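Sterol regulatory element-binding protein cleavage-activating protein (Schizosaccharomyces pombe, PDB 4YHC) escorts the transcription factor precursor sre1 for processing when sterol or oxygen is low, this chain being the WD40 domain of the escort. Local coordinates at residues A[74-79]-A[91-96]; A[243-248]-A[255-260]; A[443-448]-A[462-467]. The protein carries 9 engineered substitutions. All blocks are in the same frame, centred on the assembly; numbering follows the deposited sequence.

Contact 1: residues A[74-79]-A[91-96]; sequences PRTLKA and LFSKDT
The carbonyl oxygen of Phe92 takes two backbone N-H groups, from Lys78 and from Ala79. Lys78 N lies 2.7 Å from Phe92 O, tilted 17° from the carbonyl plane, whereas Ala79 N, at 3.3 Å from Phe92 O, comes in that plane on a lone pair. Lys78 and Ala79 thus both face Phe92, a classic beta bulge. The reciprocal bond, from Phe92 N to Ala79 O (2.9 Å), completes an antiparallel hydrogen-bonded pair, with Ala79 CB and Phe92 CB beside each other on one face.

Ahead of the bulge the two segments are joined through a side chain. Lys94 N donates to Thr76 OG1 at 2.9 Å, and an N-H...O angle of 170° makes the bond nearly straight. Thr76 presents OG1 from a position between its own N and carbonyl carbon (chi1 57°), while its CG2 lies against the extended Lys94 chain, 3.9 Å from Lys94 CD; the two side chains cross at about a right angle. Ser93 CB meets the Thr76 carbonyl oxygen at 3.1 Å. The CD2 branch of Leu77 comes back over the Phe92 carbonyl, 3.4 Å from Phe92 O.

Within WD repeat 2, predicted from sequence, the contact joins the lead-in to strand 79-82 with the end of strand 88-92. Phe92 meets Tyr113 edge-to-face and touches Val123 of strand 121-127, while Lys78 NZ reaches Ser119 O.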
loop_
_atom_site.group_PDB
_atom_site.type_symbol
_atom_site.label_atom_id
_atom_site.label_comp_id
_atom_site.label_asym_id
_atom_site.label_seq_id
_atom_site.Cartn_x
_atom_site.Cartn_y
_atom_site.Cartn_z
ATOM N N PRO A 74 6.295 -21.489 -11.329
ATOM C CA PRO A 74 7.744 -21.694 -11.311
ATOM C C PRO A 74 8.255 -22.090 -9.936
ATOM O O PRO A 74 7.611 -21.837 -8.952
ATOM C CB PRO A 74 8.333 -20.338 -11.777
ATOM C CG PRO A 74 7.191 -19.350 -11.670
ATOM C CD PRO A 74 5.911 -20.145 -11.801
ATOM N N ARG A 75 9.418 -22.719 -9.875
ATOM C CA ARG A 75 9.905 -23.244 -8.617
ATOM C C ARG A 75 10.560 -22.150 -7.810
ATOM O O ARG A 75 10.862 -22.353 -6.643
ATOM C CB ARG A 75 10.825 -24.466 -8.819
ATOM C CG ARG A 75 12.256 -24.164 -9.209
ATOM C CD ARG A 75 13.213 -25.319 -8.895
ATOM N NE ARG A 75 14.410 -24.848 -8.185
ATOM C CZ ARG A 75 14.456 -24.582 -6.877
ATOM N NH1 ARG A 75 13.384 -24.750 -6.094
ATOM N NH2 ARG A 75 15.586 -24.147 -6.343
ATOM N N THR A 76 10.751 -20.983 -8.428
ATOM C CA THR A 76 11.221 -19.800 -7.736
ATOM C C THR A 76 10.264 -18.653 -8.005
ATOM O O THR A 76 9.703 -18.520 -9.119
ATOM C CB THR A 76 12.626 -19.357 -8.178
ATOM O OG1 THR A 76 12.653 -19.121 -9.600
ATOM C CG2 THR A 76 13.666 -20.397 -7.795
ATOM N N LEU A 77 10.110 -17.771 -7.020
ATOM C CA LEU A 77 9.236 -16.597 -7.223
ATOM C C LEU A 77 9.869 -15.505 -6.426
ATOM O O LEU A 77 9.864 -15.564 -5.202
ATOM C CB LEU A 77 7.846 -16.889 -6.699
ATOM C CG LEU A 77 6.528 -16.363 -7.290
ATOM C CD1 LEU A 77 5.565 -15.928 -6.191
ATOM C CD2 LEU A 77 6.636 -15.315 -8.361
ATOM N N LYS A 78 10.461 -14.530 -7.118
ATOM C CA LYS A 78 11.104 -13.448 -6.456
ATOM C C LYS A 78 10.182 -12.212 -6.307
ATOM O O LYS A 78 10.451 -11.386 -5.468
ATOM C CB LYS A 78 12.308 -12.991 -7.286
ATOM C CG LYS A 78 13.544 -13.876 -7.378
ATOM C CD LYS A 78 14.721 -13.008 -7.884
ATOM C CE LYS A 78 16.079 -13.367 -7.310
ATOM N NZ LYS A 78 16.984 -12.178 -7.297
ATOM N N ALA A 79 9.203 -12.009 -7.193
ATOM C CA ALA A 79 8.348 -10.794 -7.063
ATOM C C ALA A 79 7.065 -10.975 -7.824
ATOM O O ALA A 79 6.980 -11.786 -8.748
ATOM C CB ALA A 79 9.044 -9.566 -7.626
ATOM N N LEU A 91 4.676 -11.807 -12.771
ATOM C CA LEU A 91 5.334 -12.714 -11.837
ATOM C C LEU A 91 6.809 -12.862 -12.272
ATOM O O LEU A 91 7.087 -13.046 -13.449
ATOM C CB LEU A 91 4.670 -14.070 -11.876
ATOM C CG LEU A 91 3.214 -14.271 -11.497
ATOM C CD1 LEU A 91 2.865 -15.735 -11.690
ATOM C CD2 LEU A 91 3.010 -13.863 -10.046
ATOM N N PHE A 92 7.730 -12.800 -11.329
ATOM C CA PHE A 92 9.135 -12.943 -11.624
ATOM C C PHE A 92 9.679 -14.125 -10.870
ATOM O O PHE A 92 9.611 -14.173 -9.621
ATOM C CB PHE A 92 9.927 -11.698 -11.162
ATOM C CG PHE A 92 9.760 -10.511 -12.072
ATOM C CD1 PHE A 92 8.556 -9.820 -12.113
ATOM C CD2 PHE A 92 10.833 -10.069 -12.881
ATOM C CE1 PHE A 92 8.387 -8.757 -12.963
ATOM C CE2 PHE A 92 10.663 -9.004 -13.718
ATOM C CZ PHE A 92 9.436 -8.361 -13.783
ATOM N N SER A 93 10.214 -15.091 -11.608
ATOM C CA SER A 93 11.045 -16.140 -11.001
ATOM C C SER A 93 12.497 -15.657 -10.976
ATOM O O SER A 93 12.761 -14.471 -11.261
ATOM C CB SER A 93 10.892 -17.449 -11.789
ATOM O OG SER A 93 11.386 -17.272 -13.127
ATOM N N LYS A 94 13.457 -16.534 -10.632
ATOM C CA LYS A 94 14.843 -16.132 -10.627
ATOM C C LYS A 94 15.363 -15.716 -12.018
ATOM O O LYS A 94 16.227 -14.849 -12.100
ATOM C CB LYS A 94 15.755 -17.211 -10.015
ATOM C CG LYS A 94 15.860 -18.508 -10.815
ATOM C CD LYS A 94 16.692 -19.592 -10.098
ATOM C CE LYS A 94 16.407 -20.968 -10.722
ATOM N NZ LYS A 94 16.840 -22.128 -9.888
ATOM N N ASP A 95 14.829 -16.300 -13.089
ATOM C CA ASP A 95 15.295 -15.983 -14.439
ATOM C C ASP A 95 14.226 -15.628 -15.445
ATOM O O ASP A 95 14.554 -15.326 -16.595
ATOM C CB ASP A 95 16.150 -17.125 -15.026
ATOM C CG ASP A 95 15.447 -18.457 -15.073
ATOM O OD1 ASP A 95 14.213 -18.523 -15.197
ATOM O OD2 ASP A 95 16.164 -19.478 -14.978
ATOM N N THR A 96 12.954 -15.628 -15.042
ATOM C CA THR A 96 11.875 -15.407 -16.030
ATOM C C THR A 96 10.776 -14.505 -15.508
ATOM O O THR A 96 10.389 -14.596 -14.323
ATOM C CB THR A 96 11.293 -16.775 -16.402
ATOM O OG1 THR A 96 12.366 -17.710 -16.568
ATOM C CG2 THR A 96 10.461 -16.728 -17.655
#

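Contact 2: residues A[243-248]-A[255-260]; sequences GVDMID and LHSFTL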
loop_
_atom_site.group_PDB
_atom_site.type_symbol
_atom_site.label_atom_id
_atom_site.label_comp_id
_atom_site.label_asym_id
_atom_site.label_seq_id
_atom_site.Cartn_x
_atom_site.Cartn_y
_atom_site.Cartn_z
ATOM N N GLY A 243 11.661 12.962 12.824
ATOM C CA GLY A 243 10.486 13.369 12.038
ATOM C C GLY A 243 10.424 12.898 10.597
ATOM O O GLY A 243 11.149 11.984 10.196
ATOM N N VAL A 244 9.496 13.512 9.851
ATOM C CA VAL A 244 9.299 13.174 8.477
ATOM C C VAL A 244 9.221 14.456 7.676
ATOM O O VAL A 244 8.411 15.318 7.996
ATOM C CB VAL A 244 8.001 12.409 8.225
ATOM C CG1 VAL A 244 7.943 12.008 6.744
ATOM C CG2 VAL A 244 7.944 11.148 9.054
ATOM N N ASP A 245 10.037 14.537 6.619
ATOM C CA ASP A 245 9.991 15.671 5.680
ATOM C C ASP A 245 9.091 15.356 4.479
ATOM O O ASP A 245 9.227 14.251 3.851
ATOM C CB ASP A 245 11.388 15.969 5.213
ATOM C CG ASP A 245 12.294 16.349 6.386
ATOM O OD1 ASP A 245 11.836 17.021 7.330
ATOM O OD2 ASP A 245 13.435 15.958 6.375
ATOM N N MET A 246 8.172 16.306 4.211
ATOM C CA MET A 246 7.147 16.166 3.192
ATOM C C MET A 246 7.604 17.070 2.041
ATOM O O MET A 246 7.729 18.268 2.221
ATOM C CB MET A 246 5.779 16.522 3.709
ATOM C CG MET A 246 4.705 16.358 2.599
ATOM S SD MET A 246 3.063 16.603 3.187
ATOM C CE MET A 246 3.008 18.385 2.956
ATOM N N ILE A 247 7.955 16.460 0.906
ATOM C CA ILE A 247 8.631 17.137 -0.164
ATOM C C ILE A 247 7.766 17.161 -1.449
ATOM O O ILE A 247 7.171 16.146 -1.829
ATOM C CB ILE A 247 9.907 16.410 -0.431
ATOM C CG1 ILE A 247 10.817 16.437 0.809
ATOM C CG2 ILE A 247 10.578 16.920 -1.672
ATOM C CD1 ILE A 247 11.994 15.525 0.707
ATOM N N ASP A 248 7.646 18.335 -2.054
ATOM C CA ASP A 248 6.977 18.527 -3.374
ATOM C C ASP A 248 7.939 18.154 -4.472
ATOM O O ASP A 248 8.972 18.807 -4.711
ATOM C CB ASP A 248 6.521 19.966 -3.525
ATOM C CG ASP A 248 6.026 20.309 -4.968
ATOM O OD1 ASP A 248 5.730 19.402 -5.847
ATOM O OD2 ASP A 248 5.921 21.554 -5.179
ATOM N N LEU A 255 8.017 21.015 1.997
ATOM C CA LEU A 255 6.779 21.665 2.376
ATOM C C LEU A 255 6.516 21.756 3.886
ATOM O O LEU A 255 5.865 22.687 4.364
ATOM C CB LEU A 255 5.608 20.862 1.754
ATOM C CG LEU A 255 5.568 20.776 0.227
ATOM C CD1 LEU A 255 4.831 19.539 -0.268
ATOM C CD2 LEU A 255 4.795 21.959 -0.268
ATOM N N HIS A 256 6.900 20.688 4.628
ATOM C CA HIS A 256 6.785 20.679 6.077
ATOM C C HIS A 256 7.622 19.558 6.638
ATOM O O HIS A 256 7.830 18.563 5.941
ATOM C CB HIS A 256 5.364 20.427 6.454
ATOM C CG HIS A 256 5.065 20.569 7.901
ATOM N ND1 HIS A 256 5.183 21.768 8.568
ATOM C CD2 HIS A 256 4.554 19.689 8.794
ATOM C CE1 HIS A 256 4.757 21.623 9.803
ATOM N NE2 HIS A 256 4.376 20.362 9.964
ATOM N N SER A 257 8.037 19.714 7.905
ATOM C CA SER A 257 8.666 18.665 8.681
ATOM C C SER A 257 7.772 18.396 9.815
ATOM O O SER A 257 7.399 19.308 10.555
ATOM C CB SER A 257 10.046 19.077 9.174
ATOM O OG SER A 257 10.832 19.243 8.017
ATOM N N PHE A 258 7.299 17.166 9.880
ATOM C CA PHE A 258 6.462 16.725 10.970
ATOM C C PHE A 258 7.430 16.253 12.058
ATOM O O PHE A 258 8.469 15.764 11.736
ATOM C CB PHE A 258 5.548 15.536 10.547
ATOM C CG PHE A 258 4.474 15.912 9.525
ATOM C CD1 PHE A 258 4.778 16.022 8.198
ATOM C CD2 PHE A 258 3.190 16.144 9.917
ATOM C CE1 PHE A 258 3.800 16.328 7.249
ATOM C CE2 PHE A 258 2.202 16.421 8.983
ATOM C CZ PHE A 258 2.523 16.552 7.659
ATOM N N THR A 259 7.057 16.381 13.329
ATOM C CA THR A 259 7.910 15.915 14.432
ATOM C C THR A 259 7.431 14.563 14.904
ATOM O O THR A 259 6.261 14.423 15.227
ATOM C CB THR A 259 7.856 16.910 15.629
ATOM O OG1 THR A 259 8.234 18.198 15.155
ATOM C CG2 THR A 259 8.873 16.512 16.701
ATOM N N LEU A 260 8.325 13.569 14.844
ATOM C CA LEU A 260 8.022 12.185 15.212
ATOM C C LEU A 260 9.133 11.604 16.060
ATOM O O LEU A 260 10.265 12.064 16.026
ATOM C CB LEU A 260 7.846 11.270 13.957
ATOM C CG LEU A 260 6.570 11.630 13.176
ATOM C CD1 LEU A 260 6.578 10.823 11.881
ATOM C CD2 LEU A 260 5.263 11.384 13.942
#
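Val244 O lies in plane at the edge of the Phe258 ring, while His256 CD2 stands 3.6 Å above the plane of the Phe258 ring, over the centre of one face. This is a beta hairpin of antiparallel strands, the two last strands of a four-stranded WD40 propeller blade, with short segment axes 4.6 Å apart at 166°. Phe258 also meets Phe289 edge-to-face, and the His256 ring stacks with Phe339. Met246 likewise meets the Phe258 edge: its SD is 5.4 Å from the ring centroid and 86° off the normal, a Met-aromatic contact. Farther out, Met246 CE meets Leu255 CB at 3.8 Å.

Leu255 and His256 both face Met246, forming a classic beta bulge. Its two bonds use different atoms of Met246: N donates to His256 O, and O accepts from Leu255 N. Leu255 CD1 reaches past the bulge to Asp248 CB.

On the face bearing Asp245 and Ser257, polar groups meet instead. Asp245 also pairs with Arg240 in a salt bridge, and Asn216 bonds to both Asp245 and Ser257. Between the two side chains, Ser257 OG donates to Asp245 OD1 at 2.5 Å, on the anti side and 30° out of the carboxylate plane.

Contact 3: residues A[443-448]-A[462-467]; sequences AVSDRC and YGSEIF. With CIT (citric acid), chain C.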
loop_
_atom_site.group_PDB
_atom_site.type_symbol
_atom_site.label_atom_id
_atom_site.label_comp_id
_atom_site.label_asym_id
_atom_site.label_seq_id
_atom_site.Cartn_x
_atom_site.Cartn_y
_atom_site.Cartn_z
ATOM N N ALA A 443 -4.395 -2.597 3.371
ATOM C CA ALA A 443 -5.619 -1.892 3.118
ATOM C C ALA A 443 -6.160 -2.317 1.763
ATOM O O ALA A 443 -5.376 -2.422 0.802
ATOM C CB ALA A 443 -5.392 -0.382 3.114
ATOM N N VAL A 444 -7.482 -2.462 1.683
ATOM C CA VAL A 444 -8.133 -2.779 0.463
ATOM C C VAL A 444 -9.119 -1.739 -0.044
ATOM O O VAL A 444 -9.616 -1.841 -1.148
ATOM C CB VAL A 444 -8.642 -4.217 0.710
ATOM C CG1 VAL A 444 -10.100 -4.390 1.019
ATOM C CG2 VAL A 444 -7.901 -5.196 -0.106
ATOM N N SER A 445 -9.375 -0.717 0.754
ATOM C CA SER A 445 -10.171 0.398 0.385
ATOM C C SER A 445 -10.067 1.412 1.550
ATOM O O SER A 445 -9.426 1.122 2.570
ATOM C CB SER A 445 -11.661 0.003 0.170
ATOM O OG SER A 445 -12.452 -0.071 1.376
ATOM N N ASP A 446 -10.703 2.566 1.369
ATOM C CA ASP A 446 -10.832 3.572 2.410
ATOM C C ASP A 446 -11.589 3.084 3.697
ATOM O O ASP A 446 -11.546 3.751 4.735
ATOM C CB ASP A 446 -11.513 4.776 1.841
ATOM C CG ASP A 446 -10.650 5.558 0.851
ATOM O OD1 ASP A 446 -9.419 5.346 0.764
ATOM O OD2 ASP A 446 -11.228 6.461 0.176
ATOM N N ARG A 447 -12.295 1.971 3.620
ATOM C CA ARG A 447 -12.985 1.435 4.776
ATOM C C ARG A 447 -12.785 -0.054 4.999
ATOM O O ARG A 447 -13.573 -0.704 5.696
ATOM C CB ARG A 447 -14.492 1.674 4.644
ATOM C CG ARG A 447 -14.929 3.144 4.667
ATOM C CD ARG A 447 -16.484 3.200 4.531
ATOM N NE ARG A 447 -16.928 4.363 3.791
ATOM C CZ ARG A 447 -17.967 4.431 2.965
ATOM N NH1 ARG A 447 -18.747 3.382 2.666
ATOM N NH2 ARG A 447 -18.221 5.600 2.406
ATOM N N CYS A 448 -11.805 -0.645 4.363
ATOM C CA CYS A 448 -11.660 -2.092 4.442
ATOM C C CYS A 448 -10.208 -2.518 4.314
ATOM O O CYS A 448 -9.398 -1.874 3.618
ATOM C CB CYS A 448 -12.507 -2.799 3.385
ATOM S SG CYS A 448 -12.778 -4.528 3.750
ATOM N N TYR A 462 -15.576 -1.229 7.836
ATOM C CA TYR A 462 -16.627 -0.399 8.420
ATOM C C TYR A 462 -17.455 0.320 7.374
ATOM O O TYR A 462 -16.982 1.193 6.613
ATOM C CB TYR A 462 -16.101 0.624 9.415
ATOM C CG TYR A 462 -17.164 1.265 10.172
ATOM C CD1 TYR A 462 -17.849 0.538 11.167
ATOM C CD2 TYR A 462 -17.511 2.602 9.963
ATOM C CE1 TYR A 462 -18.880 1.082 11.857
ATOM C CE2 TYR A 462 -18.560 3.165 10.684
ATOM C CZ TYR A 462 -19.220 2.391 11.620
ATOM O OH TYR A 462 -20.236 2.905 12.365
ATOM N N GLY A 463 -18.708 -0.044 7.330
ATOM C CA GLY A 463 -19.584 0.505 6.331
ATOM C C GLY A 463 -19.107 0.331 4.892
ATOM O O GLY A 463 -19.277 1.237 4.057
ATOM N N SER A 464 -18.458 -0.783 4.622
ATOM C CA SER A 464 -17.754 -0.978 3.338
ATOM C C SER A 464 -18.671 -1.600 2.290
ATOM O O SER A 464 -19.356 -2.559 2.572
ATOM C CB SER A 464 -16.540 -1.879 3.533
ATOM O OG SER A 464 -15.915 -2.161 2.302
ATOM N N GLU A 465 -18.601 -1.101 1.061
ATOM C CA GLU A 465 -19.370 -1.705 -0.058
ATOM C C GLU A 465 -18.802 -3.050 -0.497
ATOM O O GLU A 465 -19.389 -3.738 -1.335
ATOM C CB GLU A 465 -19.277 -0.834 -1.276
ATOM C CG GLU A 465 -19.898 0.514 -1.088
ATOM C CD GLU A 465 -19.638 1.451 -2.269
ATOM O OE1 GLU A 465 -19.121 1.011 -3.322
ATOM O OE2 GLU A 465 -19.972 2.648 -2.129
ATOM N N ILE A 466 -17.622 -3.403 0.008
ATOM C CA ILE A 466 -17.067 -4.681 -0.268
ATOM C C ILE A 466 -17.986 -5.795 0.269
ATOM O O ILE A 466 -18.018 -6.885 -0.284
ATOM C CB ILE A 466 -15.639 -4.796 0.287
ATOM C CG1 ILE A 466 -14.706 -3.941 -0.585
ATOM C CG2 ILE A 466 -15.155 -6.238 0.345
ATOM C CD1 ILE A 466 -13.292 -3.869 -0.099
ATOM N N PHE A 467 -18.728 -5.560 1.327
ATOM C CA PHE A 467 -19.569 -6.633 1.846
ATOM C C PHE A 467 -20.978 -6.696 1.207
ATOM O O PHE A 467 -21.536 -5.649 0.847
ATOM C CB PHE A 467 -19.659 -6.492 3.338
ATOM C CG PHE A 467 -18.331 -6.593 4.016
ATOM C CD1 PHE A 467 -17.746 -7.811 4.218
ATOM C CD2 PHE A 467 -17.654 -5.455 4.418
ATOM C CE1 PHE A 467 -16.507 -7.903 4.853
ATOM C CE2 PHE A 467 -16.408 -5.545 5.049
ATOM C CZ PHE A 467 -15.829 -6.756 5.248
HETATM C C1 CIT C . -15.608 1.068 0.867
HETATM O O1 CIT C . -14.911 0.032 1.191
HETATM O O2 CIT C . -16.866 1.083 0.783
HETATM C C2 CIT C . -14.921 2.405 0.609
HETATM C C3 CIT C . -15.499 3.175 -0.589
HETATM O O7 CIT C . -16.890 3.399 -0.371
HETATM C C4 CIT C . -14.751 4.484 -0.692
HETATM C C5 CIT C . -15.235 5.401 -1.778
HETATM O O3 CIT C . -14.903 6.586 -1.683
HETATM O O4 CIT C . -15.956 5.004 -2.694
HETATM C C6 CIT C . -15.235 2.395 -1.864
HETATM O O5 CIT C . -14.043 2.217 -2.235
HETATM O O6 CIT C . -16.207 1.917 -2.505
#
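Arg447, Ile466 and Cys448 bury the most surface where the type I turn Ser445-Cys448 meets the chain's last turn, Ser464-Phe467, in a WD40 propeller blade. That blade pairs strand 20-24 with C-terminal strands 441-445, 448-453 and 456-462, joining the chain's two ends as in propeller closure.

Arg447 reaches across with its guanidinium: NH1 donates to Gly463 O at 2.6 Å, the acceptor 20° out of the guanidinium plane. Its CB, CG and CD run past Tyr462 O, with Arg447 CD 2.9 Å from Tyr462 O, and Arg447 O accepts from Tyr462 N at 3.0 Å.

Ile466 CD1 touches both Val444 CG1 and Cys448 CB, 3.7 Å from Cys448 CB. Cys448 SG, anti to the backbone N (chi1 -162°), approaches the Phe467 ring obliquely, 4.9 Å from its centroid.

Ser445 and Ser464 each form an ST turn, their OG atoms accepting from Arg447 N and Ile466 N. Ser464 OG donates at 2.7 Å to O1 of a citrate probably from the crystallisation liquor; Ser445 OG lies implausibly close to O1, and Glu465 N donates to O2. Arg60 binds the citrate too. Citrate O7 stands 3.4 Å above one face of the Arg447 guanidinium, offset toward the rim.

The three contacts belong to different blades and do not touch: nearest atoms are about 26 Å apart between contacts 1 and 2, and about 17 Å between contact 3 and either other. Contacts 1 and 2 lie on opposite sides of the chain's centre, their own centres 37 Å apart. Contact 2 is the buried one, with eight of twelve touching residues enclosed, and it pairs neighbouring strands along their length. Contacts 1 and 3 are partly buried and involve loops at strand ends, where serine or threonine hydroxyls take backbone N-H groups. Contacts 1 and 2 each include a classic bulge; contact 3 instead joins two turns, with a bound citrate between them.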